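Local coordinates for protein globin (Geobacter sulfurreducens, PDB 2W31) that binds hexacoordinated heme b as the globin domain of a globin-coupled sensor, a longer membrane protein, and may bind oxygen as its relatives do, at residues I83-L86 with Q87-G90; Q67-F70 with V71-A75; F39-Y42 with L43-I46; H91-R95 with V96-A100. All coordinates share one frame; numbering follows the deposited sequence.

Contact 1: residues I83-L86 with Q87-G90; sequences IHNL and QKIG. With HEM (protoporphyrin IX containing Fe), chain C.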
# COMPACT_ATOMS: atom_id res chain seq x y z
N ILE A 83 17.61 -4.46 0.26
CA ILE A 83 17.19 -3.29 1.05
C ILE A 83 18.09 -2.07 0.81
O ILE A 83 17.61 -0.93 0.75
CB ILE A 83 17.04 -3.60 2.57
CG1 ILE A 83 16.97 -2.30 3.39
CG2 ILE A 83 18.18 -4.46 3.05
CD1 ILE A 83 16.49 -2.48 4.78
N HIS A 84 19.39 -2.31 0.68
CA HIS A 84 20.31 -1.21 0.48
C HIS A 84 20.00 -0.52 -0.82
O HIS A 84 20.00 0.71 -0.91
CB HIS A 84 21.74 -1.73 0.50
CG HIS A 84 22.13 -2.31 1.82
ND1 HIS A 84 21.44 -2.06 2.99
CD2 HIS A 84 23.16 -3.13 2.17
CE1 HIS A 84 22.00 -2.72 3.99
NE2 HIS A 84 23.05 -3.37 3.52
N ASN A 85 19.71 -1.32 -1.84
CA ASN A 85 19.36 -0.79 -3.14
C ASN A 85 18.06 0.03 -3.11
O ASN A 85 17.97 1.08 -3.76
CB ASN A 85 19.26 -1.91 -4.16
CG ASN A 85 19.20 -1.39 -5.55
OD1 ASN A 85 20.12 -0.69 -5.99
ND2 ASN A 85 18.10 -1.65 -6.23
N LEU A 86 17.07 -0.42 -2.34
CA LEU A 86 15.83 0.35 -2.17
C LEU A 86 16.04 1.70 -1.48
O LEU A 86 15.40 2.70 -1.83
CB LEU A 86 14.79 -0.47 -1.40
CG LEU A 86 13.99 -1.48 -2.22
CD1 LEU A 86 13.24 -2.38 -1.28
CD2 LEU A 86 13.04 -0.74 -3.13
N GLN A 87 16.95 1.71 -0.51
CA GLN A 87 17.30 2.95 0.19
C GLN A 87 17.88 3.92 -0.84
O GLN A 87 17.57 5.11 -0.83
CB GLN A 87 18.28 2.68 1.34
CG GLN A 87 17.71 1.78 2.41
CD GLN A 87 18.63 1.45 3.57
OE1 GLN A 87 19.75 0.97 3.39
NE2 GLN A 87 18.14 1.66 4.78
N LYS A 88 18.71 3.39 -1.75
CA LYS A 88 19.31 4.21 -2.81
C LYS A 88 18.26 4.78 -3.74
O LYS A 88 18.30 5.97 -4.11
CB LYS A 88 20.30 3.35 -3.61
CG LYS A 88 20.92 4.00 -4.84
CD LYS A 88 21.97 3.10 -5.49
CE LYS A 88 22.40 3.67 -6.83
NZ LYS A 88 22.45 2.59 -7.87
N ILE A 89 17.31 3.93 -4.11
CA ILE A 89 16.21 4.33 -5.00
C ILE A 89 15.43 5.46 -4.33
O ILE A 89 15.12 6.46 -4.93
CB ILE A 89 15.29 3.11 -5.37
CG1 ILE A 89 16.07 2.08 -6.20
CG2 ILE A 89 14.08 3.59 -6.16
CD1 ILE A 89 15.47 0.66 -6.19
N GLY A 90 15.12 5.28 -3.04
CA GLY A 90 14.39 6.30 -2.30
C GLY A 90 15.10 7.64 -2.35
O GLY A 90 14.51 8.67 -2.70
CHA HEM C . 14.74 7.03 -10.62
CHB HEM C . 11.93 3.45 -9.05
CHC HEM C . 8.28 6.63 -8.68
CHD HEM C . 10.77 9.72 -11.43
C1A HEM C . 14.31 5.78 -10.22
C2A HEM C . 15.13 4.59 -10.11
C3A HEM C . 14.35 3.58 -9.70
C4A HEM C . 13.02 4.14 -9.52
CMA HEM C . 14.73 2.11 -9.43
CAA HEM C . 16.66 4.52 -10.41
CBA HEM C . 17.31 5.15 -9.17
CGA HEM C . 18.79 4.86 -9.01
O1A HEM C . 19.17 3.69 -8.71
O2A HEM C . 19.59 5.83 -9.16
C1B HEM C . 10.73 4.04 -8.68
C2B HEM C . 9.66 3.42 -7.91
C3B HEM C . 8.65 4.29 -7.80
C4B HEM C . 9.03 5.48 -8.54
CMB HEM C . 9.78 1.99 -7.34
CAB HEM C . 7.30 4.11 -7.12
CBB HEM C . 6.60 2.97 -7.21
C1C HEM C . 8.60 7.71 -9.46
C2C HEM C . 7.72 8.79 -9.83
C3C HEM C . 8.40 9.63 -10.62
C4C HEM C . 9.75 9.11 -10.76
CMC HEM C . 6.26 8.95 -9.40
CAC HEM C . 7.85 10.93 -11.24
CBC HEM C . 7.90 11.21 -12.54
C1D HEM C . 12.09 9.35 -11.35
C2D HEM C . 13.23 10.17 -11.79
C3D HEM C . 14.47 9.35 -11.53
C4D HEM C . 13.97 8.09 -10.99
CMD HEM C . 13.15 11.59 -12.35
CAD HEM C . 15.95 9.72 -11.83
CBD HEM C . 16.53 10.65 -10.78
CGD HEM C . 17.82 11.22 -11.34
O1D HEM C . 17.81 11.90 -12.40
O2D HEM C . 18.88 10.99 -10.71
NA HEM C . 13.02 5.49 -9.86
NB HEM C . 10.31 5.29 -9.04
NC HEM C . 9.85 7.92 -10.05
ND HEM C . 12.59 8.15 -10.90
FE HEM C . 11.42 6.70 -9.97

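Contact 2: residues Q67-F70 with V71-A75; sequences QDWF and VSLFA. With HEM (protoporphyrin IX containing Fe), chain C.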
# COMPACT_ATOMS: atom_id res chain seq x y z
N GLN A 67 10.64 0.16 -15.59
CA GLN A 67 10.29 -1.19 -16.06
C GLN A 67 11.21 -2.24 -15.38
O GLN A 67 10.74 -3.30 -14.89
CB GLN A 67 10.43 -1.28 -17.60
CG GLN A 67 9.92 -2.59 -18.16
CD GLN A 67 10.09 -2.62 -19.65
OE1 GLN A 67 9.24 -2.11 -20.39
NE2 GLN A 67 11.20 -3.20 -20.10
N ASP A 68 12.49 -1.92 -15.30
CA ASP A 68 13.49 -2.84 -14.73
C ASP A 68 13.22 -3.06 -13.24
O ASP A 68 13.31 -4.19 -12.76
CB ASP A 68 14.94 -2.33 -14.91
CG ASP A 68 15.44 -2.37 -16.36
OD1 ASP A 68 14.88 -3.09 -17.23
OD2 ASP A 68 16.45 -1.65 -16.60
N TRP A 69 12.87 -1.98 -12.52
CA TRP A 69 12.52 -2.10 -11.10
C TRP A 69 11.32 -3.07 -10.90
O TRP A 69 11.32 -3.94 -9.99
CB TRP A 69 12.21 -0.72 -10.48
CG TRP A 69 11.48 -0.88 -9.13
CD1 TRP A 69 12.04 -1.12 -7.91
CD2 TRP A 69 10.05 -0.90 -8.93
NE1 TRP A 69 11.03 -1.30 -6.94
CE2 TRP A 69 9.81 -1.15 -7.56
CE3 TRP A 69 8.94 -0.72 -9.80
CZ2 TRP A 69 8.50 -1.21 -7.03
CZ3 TRP A 69 7.66 -0.77 -9.28
CH2 TRP A 69 7.46 -1.02 -7.90
N PHE A 70 10.31 -2.92 -11.76
CA PHE A 70 9.13 -3.79 -11.70
C PHE A 70 9.51 -5.29 -11.82
O PHE A 70 9.10 -6.14 -11.02
CB PHE A 70 8.12 -3.37 -12.76
CG PHE A 70 6.94 -4.30 -12.90
CD1 PHE A 70 5.91 -4.33 -11.94
CD2 PHE A 70 6.85 -5.17 -14.00
CE1 PHE A 70 4.83 -5.19 -12.08
CE2 PHE A 70 5.75 -6.00 -14.16
CZ PHE A 70 4.74 -6.03 -13.18
N VAL A 71 10.33 -5.59 -12.81
CA VAL A 71 10.81 -6.96 -12.96
C VAL A 71 11.58 -7.47 -11.74
O VAL A 71 11.41 -8.62 -11.32
CB VAL A 71 11.66 -7.06 -14.24
CG1 VAL A 71 12.32 -8.43 -14.34
CG2 VAL A 71 10.75 -6.81 -15.44
N SER A 72 12.37 -6.59 -11.12
CA SER A 72 13.16 -6.95 -9.95
C SER A 72 12.31 -7.39 -8.75
O SER A 72 12.82 -8.08 -7.86
CB SER A 72 14.07 -5.80 -9.54
OG SER A 72 13.35 -4.77 -8.89
N LEU A 73 11.03 -6.95 -8.70
CA LEU A 73 10.15 -7.39 -7.60
C LEU A 73 10.04 -8.92 -7.57
O LEU A 73 9.80 -9.50 -6.50
CB LEU A 73 8.72 -6.85 -7.76
CG LEU A 73 8.56 -5.34 -7.66
CD1 LEU A 73 7.16 -4.92 -8.17
CD2 LEU A 73 8.74 -4.90 -6.20
N PHE A 74 10.20 -9.54 -8.75
CA PHE A 74 9.97 -10.99 -8.93
C PHE A 74 11.28 -11.79 -9.08
O PHE A 74 11.26 -12.98 -9.33
CB PHE A 74 9.05 -11.23 -10.14
CG PHE A 74 7.81 -10.43 -10.09
CD1 PHE A 74 6.69 -10.93 -9.43
CD2 PHE A 74 7.76 -9.15 -10.64
CE1 PHE A 74 5.51 -10.16 -9.33
CE2 PHE A 74 6.61 -8.35 -10.52
CZ PHE A 74 5.48 -8.87 -9.88
N ALA A 75 12.42 -11.11 -8.91
CA ALA A 75 13.72 -11.70 -9.26
C ALA A 75 14.35 -12.56 -8.18
O ALA A 75 15.37 -13.24 -8.42
CB ALA A 75 14.68 -10.60 -9.74
CHA HEM C . 14.74 7.03 -10.62
CHB HEM C . 11.93 3.45 -9.05
CHC HEM C . 8.28 6.63 -8.68
CHD HEM C . 10.77 9.72 -11.43
C1A HEM C . 14.31 5.78 -10.22
C2A HEM C . 15.13 4.59 -10.11
C3A HEM C . 14.35 3.58 -9.70
C4A HEM C . 13.02 4.14 -9.52
CMA HEM C . 14.73 2.11 -9.43
CAA HEM C . 16.66 4.52 -10.41
CBA HEM C . 17.31 5.15 -9.17
CGA HEM C . 18.79 4.86 -9.01
O1A HEM C . 19.17 3.69 -8.71
O2A HEM C . 19.59 5.83 -9.16
C1B HEM C . 10.73 4.04 -8.68
C2B HEM C . 9.66 3.42 -7.91
C3B HEM C . 8.65 4.29 -7.80
C4B HEM C . 9.03 5.48 -8.54
CMB HEM C . 9.78 1.99 -7.34
CAB HEM C . 7.30 4.11 -7.12
CBB HEM C . 6.60 2.97 -7.21
C1C HEM C . 8.60 7.71 -9.46
C2C HEM C . 7.72 8.79 -9.83
C3C HEM C . 8.40 9.63 -10.62
C4C HEM C . 9.75 9.11 -10.76
CMC HEM C . 6.26 8.95 -9.40
CAC HEM C . 7.85 10.93 -11.24
CBC HEM C . 7.90 11.21 -12.54
C1D HEM C . 12.09 9.35 -11.35
C2D HEM C . 13.23 10.17 -11.79
C3D HEM C . 14.47 9.35 -11.53
C4D HEM C . 13.97 8.09 -10.99
CMD HEM C . 13.15 11.59 -12.35
CAD HEM C . 15.95 9.72 -11.83
CBD HEM C . 16.53 10.65 -10.78
CGD HEM C . 17.82 11.22 -11.34
O1D HEM C . 17.81 11.90 -12.40
O2D HEM C . 18.88 10.99 -10.71
NA HEM C . 13.02 5.49 -9.86
NB HEM C . 10.31 5.29 -9.04
NC HEM C . 9.85 7.92 -10.05
ND HEM C . 12.59 8.15 -10.90
FE HEM C . 11.42 6.70 -9.97

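Contact 3: residues F39-Y42 with L43-I46; sequences FYDY and LLGI. With HEM (protoporphyrin IX containing Fe), chain C.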
# COMPACT_ATOMS: atom_id res chain seq x y z
N PHE A 39 2.29 2.89 -16.51
CA PHE A 39 2.95 3.64 -15.46
C PHE A 39 3.38 5.01 -15.96
O PHE A 39 3.03 6.06 -15.36
CB PHE A 39 4.14 2.80 -14.93
CG PHE A 39 4.89 3.40 -13.79
CD1 PHE A 39 4.55 3.08 -12.48
CD2 PHE A 39 5.99 4.23 -14.01
CE1 PHE A 39 5.29 3.59 -11.41
CE2 PHE A 39 6.74 4.75 -12.94
CZ PHE A 39 6.37 4.42 -11.63
N TYR A 40 4.10 5.02 -17.09
CA TYR A 40 4.61 6.25 -17.70
C TYR A 40 3.48 7.18 -18.11
O TYR A 40 3.49 8.37 -17.77
CB TYR A 40 5.46 5.89 -18.91
CG TYR A 40 6.49 6.92 -19.30
CD1 TYR A 40 7.78 6.89 -18.77
CD2 TYR A 40 6.18 7.92 -20.21
CE1 TYR A 40 8.75 7.83 -19.15
CE2 TYR A 40 7.14 8.88 -20.60
CZ TYR A 40 8.42 8.80 -20.06
OH TYR A 40 9.39 9.71 -20.41
N ASP A 41 2.47 6.64 -18.78
CA ASP A 41 1.32 7.47 -19.22
C ASP A 41 0.50 8.05 -18.05
O ASP A 41 -0.04 9.15 -18.15
CB ASP A 41 0.40 6.66 -20.14
CG ASP A 41 1.04 6.35 -21.50
OD1 ASP A 41 2.05 7.01 -21.86
OD2 ASP A 41 0.55 5.43 -22.19
N TYR A 42 0.37 7.31 -16.94
CA TYR A 42 -0.31 7.83 -15.77
C TYR A 42 0.43 9.07 -15.21
O TYR A 42 -0.19 10.05 -14.81
CB TYR A 42 -0.34 6.72 -14.72
CG TYR A 42 -1.31 6.89 -13.57
CD1 TYR A 42 -2.50 6.15 -13.51
CD2 TYR A 42 -1.01 7.75 -12.50
CE1 TYR A 42 -3.38 6.28 -12.40
CE2 TYR A 42 -1.92 7.88 -11.39
CZ TYR A 42 -3.09 7.16 -11.37
OH TYR A 42 -3.93 7.25 -10.28
N LEU A 43 1.76 9.00 -15.18
CA LEU A 43 2.56 10.12 -14.68
C LEU A 43 2.50 11.35 -15.58
O LEU A 43 2.48 12.50 -15.09
CB LEU A 43 4.02 9.68 -14.46
CG LEU A 43 4.26 8.60 -13.39
CD1 LEU A 43 5.76 8.30 -13.25
CD2 LEU A 43 3.65 8.98 -12.05
N LEU A 44 2.44 11.08 -16.89
CA LEU A 44 2.35 12.13 -17.92
C LEU A 44 1.02 12.86 -17.80
O LEU A 44 0.85 13.97 -18.32
CB LEU A 44 2.47 11.50 -19.33
CG LEU A 44 3.86 11.05 -19.83
CD1 LEU A 44 3.78 10.35 -21.19
CD2 LEU A 44 4.82 12.24 -19.91
N GLY A 45 0.08 12.22 -17.11
CA GLY A 45 -1.25 12.76 -16.89
C GLY A 45 -1.41 13.67 -15.70
O GLY A 45 -2.45 14.30 -15.54
N ILE A 46 -0.40 13.72 -14.83
CA ILE A 46 -0.39 14.61 -13.69
C ILE A 46 0.69 15.68 -13.96
O ILE A 46 1.87 15.35 -14.01
CB ILE A 46 -0.03 13.87 -12.34
CG1 ILE A 46 -1.06 12.79 -12.00
CG2 ILE A 46 0.07 14.87 -11.20
CD1 ILE A 46 -0.62 11.83 -10.89
CHA HEM C . 14.74 7.03 -10.62
CHB HEM C . 11.93 3.45 -9.05
CHC HEM C . 8.28 6.63 -8.68
CHD HEM C . 10.77 9.72 -11.43
C1A HEM C . 14.31 5.78 -10.22
C2A HEM C . 15.13 4.59 -10.11
C3A HEM C . 14.35 3.58 -9.70
C4A HEM C . 13.02 4.14 -9.52
CMA HEM C . 14.73 2.11 -9.43
CAA HEM C . 16.66 4.52 -10.41
CBA HEM C . 17.31 5.15 -9.17
CGA HEM C . 18.79 4.86 -9.01
O1A HEM C . 19.17 3.69 -8.71
O2A HEM C . 19.59 5.83 -9.16
C1B HEM C . 10.73 4.04 -8.68
C2B HEM C . 9.66 3.42 -7.91
C3B HEM C . 8.65 4.29 -7.80
C4B HEM C . 9.03 5.48 -8.54
CMB HEM C . 9.78 1.99 -7.34
CAB HEM C . 7.30 4.11 -7.12
CBB HEM C . 6.60 2.97 -7.21
C1C HEM C . 8.60 7.71 -9.46
C2C HEM C . 7.72 8.79 -9.83
C3C HEM C . 8.40 9.63 -10.62
C4C HEM C . 9.75 9.11 -10.76
CMC HEM C . 6.26 8.95 -9.40
CAC HEM C . 7.85 10.93 -11.24
CBC HEM C . 7.90 11.21 -12.54
C1D HEM C . 12.09 9.35 -11.35
C2D HEM C . 13.23 10.17 -11.79
C3D HEM C . 14.47 9.35 -11.53
C4D HEM C . 13.97 8.09 -10.99
CMD HEM C . 13.15 11.59 -12.35
CAD HEM C . 15.95 9.72 -11.83
CBD HEM C . 16.53 10.65 -10.78
CGD HEM C . 17.82 11.22 -11.34
O1D HEM C . 17.81 11.90 -12.40
O2D HEM C . 18.88 10.99 -10.71
NA HEM C . 13.02 5.49 -9.86
NB HEM C . 10.31 5.29 -9.04
NC HEM C . 9.85 7.92 -10.05
ND HEM C . 12.59 8.15 -10.90
FE HEM C . 11.42 6.70 -9.97

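Contact 4: residues H91-R95 with V96-A100; sequences HAHVR and VGLNA. With HEM (protoporphyrin IX containing Fe), chain C.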
# COMPACT_ATOMS: atom_id res chain seq x y z
N HIS A 91 16.40 7.62 -2.07
CA HIS A 91 17.20 8.86 -2.05
C HIS A 91 17.34 9.55 -3.40
O HIS A 91 17.46 10.77 -3.44
CB HIS A 91 18.56 8.62 -1.40
CG HIS A 91 18.46 8.52 0.09
ND1 HIS A 91 17.96 9.54 0.86
CD2 HIS A 91 18.78 7.52 0.95
CE1 HIS A 91 17.97 9.18 2.13
NE2 HIS A 91 18.46 7.96 2.21
N ALA A 92 17.30 8.79 -4.49
CA ALA A 92 17.34 9.36 -5.84
C ALA A 92 16.15 10.29 -6.05
O ALA A 92 16.29 11.37 -6.65
CB ALA A 92 17.34 8.25 -6.88
N HIS A 93 14.98 9.89 -5.54
CA HIS A 93 13.78 10.70 -5.69
C HIS A 93 13.81 11.95 -4.78
O HIS A 93 13.35 13.01 -5.19
CB HIS A 93 12.49 9.83 -5.53
CG HIS A 93 12.35 8.75 -6.57
ND1 HIS A 93 12.93 7.50 -6.42
CD2 HIS A 93 11.71 8.71 -7.77
CE1 HIS A 93 12.67 6.76 -7.48
NE2 HIS A 93 11.92 7.45 -8.32
N VAL A 94 14.34 11.79 -3.57
CA VAL A 94 14.52 12.91 -2.67
C VAL A 94 15.43 13.94 -3.37
O VAL A 94 15.09 15.13 -3.46
CB VAL A 94 15.16 12.45 -1.33
CG1 VAL A 94 15.25 13.61 -0.32
CG2 VAL A 94 14.37 11.28 -0.69
N ARG A 95 16.55 13.46 -3.90
CA ARG A 95 17.56 14.30 -4.55
C ARG A 95 17.02 15.15 -5.73
O ARG A 95 17.39 16.32 -5.89
CB ARG A 95 18.72 13.41 -4.99
CG ARG A 95 19.72 13.98 -6.00
CD ARG A 95 20.53 12.83 -6.60
NE ARG A 95 20.90 11.85 -5.58
CZ ARG A 95 20.96 10.54 -5.76
NH1 ARG A 95 20.66 9.99 -6.94
NH2 ARG A 95 21.30 9.76 -4.74
N VAL A 96 16.14 14.57 -6.55
CA VAL A 96 15.59 15.32 -7.71
C VAL A 96 14.39 16.22 -7.38
O VAL A 96 13.90 16.96 -8.25
CB VAL A 96 15.24 14.41 -8.91
CG1 VAL A 96 16.47 13.66 -9.36
CG2 VAL A 96 14.05 13.46 -8.57
N GLY A 97 13.91 16.14 -6.13
CA GLY A 97 12.88 17.05 -5.68
C GLY A 97 11.46 16.53 -5.85
O GLY A 97 10.50 17.29 -5.79
N LEU A 98 11.33 15.22 -6.04
CA LEU A 98 10.00 14.61 -6.14
C LEU A 98 9.33 14.49 -4.73
O LEU A 98 9.92 13.93 -3.78
CB LEU A 98 10.13 13.23 -6.78
CG LEU A 98 8.81 12.50 -7.03
CD1 LEU A 98 7.96 13.22 -8.09
CD2 LEU A 98 9.09 11.03 -7.40
N ASN A 99 8.12 15.01 -4.59
CA ASN A 99 7.42 14.88 -3.31
C ASN A 99 7.08 13.39 -3.08
O ASN A 99 6.62 12.70 -4.00
CB ASN A 99 6.14 15.74 -3.26
CG ASN A 99 5.52 15.84 -1.86
OD1 ASN A 99 4.98 14.88 -1.32
ND2 ASN A 99 5.59 17.03 -1.27
N ALA A 100 7.28 12.92 -1.85
CA ALA A 100 7.02 11.51 -1.48
C ALA A 100 5.58 11.09 -1.84
O ALA A 100 5.32 9.91 -2.14
CB ALA A 100 7.25 11.30 0.01
CHA HEM C . 14.74 7.03 -10.62
CHB HEM C . 11.93 3.45 -9.05
CHC HEM C . 8.28 6.63 -8.68
CHD HEM C . 10.77 9.72 -11.43
C1A HEM C . 14.31 5.78 -10.22
C2A HEM C . 15.13 4.59 -10.11
C3A HEM C . 14.35 3.58 -9.70
C4A HEM C . 13.02 4.14 -9.52
CMA HEM C . 14.73 2.11 -9.43
CAA HEM C . 16.66 4.52 -10.41
CBA HEM C . 17.31 5.15 -9.17
CGA HEM C . 18.79 4.86 -9.01
O1A HEM C . 19.17 3.69 -8.71
O2A HEM C . 19.59 5.83 -9.16
C1B HEM C . 10.73 4.04 -8.68
C2B HEM C . 9.66 3.42 -7.91
C3B HEM C . 8.65 4.29 -7.80
C4B HEM C . 9.03 5.48 -8.54
CMB HEM C . 9.78 1.99 -7.34
CAB HEM C . 7.30 4.11 -7.12
CBB HEM C . 6.60 2.97 -7.21
C1C HEM C . 8.60 7.71 -9.46
C2C HEM C . 7.72 8.79 -9.83
C3C HEM C . 8.40 9.63 -10.62
C4C HEM C . 9.75 9.11 -10.76
CMC HEM C . 6.26 8.95 -9.40
CAC HEM C . 7.85 10.93 -11.24
CBC HEM C . 7.90 11.21 -12.54
C1D HEM C . 12.09 9.35 -11.35
C2D HEM C . 13.23 10.17 -11.79
C3D HEM C . 14.47 9.35 -11.53
C4D HEM C . 13.97 8.09 -10.99
CMD HEM C . 13.15 11.59 -12.35
CAD HEM C . 15.95 9.72 -11.83
CBD HEM C . 16.53 10.65 -10.78
CGD HEM C . 17.82 11.22 -11.34
O1D HEM C . 17.81 11.90 -12.40
O2D HEM C . 18.88 10.99 -10.71
NA HEM C . 13.02 5.49 -9.86
NB HEM C . 10.31 5.29 -9.04
NC HEM C . 9.85 7.92 -10.05
ND HEM C . 12.59 8.15 -10.90
FE HEM C . 11.42 6.70 -9.97
O HOH W 1 12.05 15.54 -2.79

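Contact 1: residues I83-L86 with Q87-G90
His-84 and Gln-87 lie side by side on helix 80-96, the F helix of the globin fold, which carries the heme-binding His-93. The imidazole and the amide are turned only 18° from parallel, yet the bond from His-84 ND1 to Gln-87 OE1 is weak, 3.5 Å long and bent. Gln-87 CG is anti to its carbonyl carbon (chi1 -63°), which brings the amide back along the preceding turn to the imidazole. Main-chain polar groups are satisfied more firmly by i to i+4 bonds. Ile-83 O receives Gln-87 N and His-84 O receives Lys-88 N. Asn-85 O takes Ile-89 N at 2.9 Å, and Leu-86 O takes Gly-90 N in the straightest of the four, with 163° at the hydrogen. Two acceptors of the second segment are used further along: Ile-89 O by His-93 ND1, and Gln-87 O by Ser-149 OG of helix 125-151. Lys-88, a heme-binding residue, runs extended to CE and bends at the last torsion, leaving NZ 3.6 Å from HEM O1A, a separation consistent with a loose electrostatic attraction to the propionate. Beside it, in the modelled conformer of Ile-89, the CG1-CD1 arm meets Asn-85 ND2 with CD1 and the methyl HEM CMA with CG1, each at 3.5 Å, while the CG2 branch sits 3.6 Å from HEM C3A, a pyrrole carbon.

Contact 2: residues Q67-F70 with V71-A75
The indole of Trp-69 is sandwiched between Leu-73 and the heme. Methyl HEM CMB stands over the centre of one face, 3.1 Å above the plane, while Leu-73 CD1 covers the opposite face in a CH-pi contact, 4.3 Å from the centroid of the six-membered ring and 24° off its normal. At the edge, Trp-69 NE1 is hydrogen-bonded to Asn-142 OD1, which should fix the rotation of the ring. Phe-70 offers a face to Phe-74 in a T-shaped pair, with centroids 5.5 Å apart and planes at 71°. Phe-74 CE2 is the atom directed at that face, and Phe-70 O lies near the Phe-74 plane, 3.3 Å from CD2. Both partners sit where helix 62-72, the E helix of the globin fold, gives way to the turn leading toward helix 80-96; His-66, an axial iron ligand, lies just before Gln-67. A type I turn from Ser-72 to Ala-75 follows. Replacing Trp-69 with an alanine would probably leave CMB and Leu-73 facing a gap and Asn-142 OD1 without its N-H. Leu-73 N donates to Phe-70 O at 3.1 Å, from 62° out of the carbonyl plane, and only weakly to Trp-69 O. The methyl CD1 of Leu-73 reaches both neighbouring rings, approaching Phe-70 CD1 at 4.0 Å.

Contact 3: residues F39-Y42 with L43-I46
Leu-43 is forked between Phe-39 and the heme. Its CD1 lies 3.7 Å from Phe-39 CE2 and equally far from the vinyl carbon HEM CBC, while CD2 packs 3.7 Å from the methyl HEM CMC. Phe-39 meets the porphyrin with its edge, CZ being 4.2 Å from HEM CHC. With CG anti to the backbone N (chi1 -177°), the phenyl also reaches His-66, an axial ligand of the iron, and the two rings meet with planes about 30° apart. One step outward, Leu-44 CD1 meets the Tyr-40 ring obliquely, 3.6 Å from CD2, and Tyr-40 is itself positioned by a hydrogen bond from OH to Asp-56 and a cation-pi contact with Lys-63. Farther out, Tyr-42 CE2 touches Ile-46 CD1 at 4.2 Å, and Tyr-42 OH bonds to the carbonyl of His-10 of the second subunit. Leu-44 N still donates to Tyr-40 O at 3.0 Å, as in regular helix, whereas Gly-45 N approaches Tyr-42 O from 70° out of the Tyr-42 carbonyl plane as the chain turns. Ile-46 then stands at the N-cap position of helix 47-50. Helix 32-44 probably corresponds to the globin B helix, whose aromatic and leucine side chains wall the heme pocket.

Contact 4: residues H91-R95 with V96-A100
Ala-92 O accepts Val-96 N at 3.2 Å, and the methyl of Ala-92 rests against the heme propionate carbon CBA. Next comes His-93, whose NE2 binds the heme iron at 1.9 Å, the other axial ligand being His-66; ND1 donates to Ile-89 O, fixing the imidazole's rotation. Leu-98 lies alongside this ring, CD2 to His-93 CD2 at 3.5 Å. The Schellman motif that ends the globin F helix pairs Leu-98 N with His-93 O at 3.1 Å, nearly along the C=O axis, and Gly-97 N with Val-94 O at 3.1 Å, from 60° out of the carbonyl plane; Gly-97 has phi 93°, where a CB would jam against the preceding carbonyl O. A water donating to Val-94 O also donates to Leu-98 O at 2.8 Å. Arg-95, in its modelled conformer, lays its guanidinium over Ala-92 CA with an edge turned toward HEM O2D, though NH1 stays 4.3 Å from it. Past it, chi1 of -59° sets Val-96 CG1 beside the backbone N, 3.3 Å from HEM CBD. With an alanine at Val-96, CBD would probably lose this backing and the propionate be freer to turn. Asn-99 OD1 caps helix 100-121 through His-101 N.

In the fold
All four contacts touch one heme: 1 and 4 from helix 80-96, 2 and 3 from the C-terminal parts of helices 62-72 and 32-44. Contact 2 is the most buried, its centre about 7 Å from that of the chain, and is built from aromatic rings; contacts 1, 3 and 4 lie about 12 to 16 Å out and mix buried heme-facing residues with exposed ones. Contacts 1 and 4 are consecutive: the first is regular helix, the second the helix end that holds the iron ligand. Contact 1 also meets contact 2, Ile-89 CD1 packing 4.2 Å from Trp-69 CD1. The second subunit is touched by contacts 3 and 4, and by neither of the others.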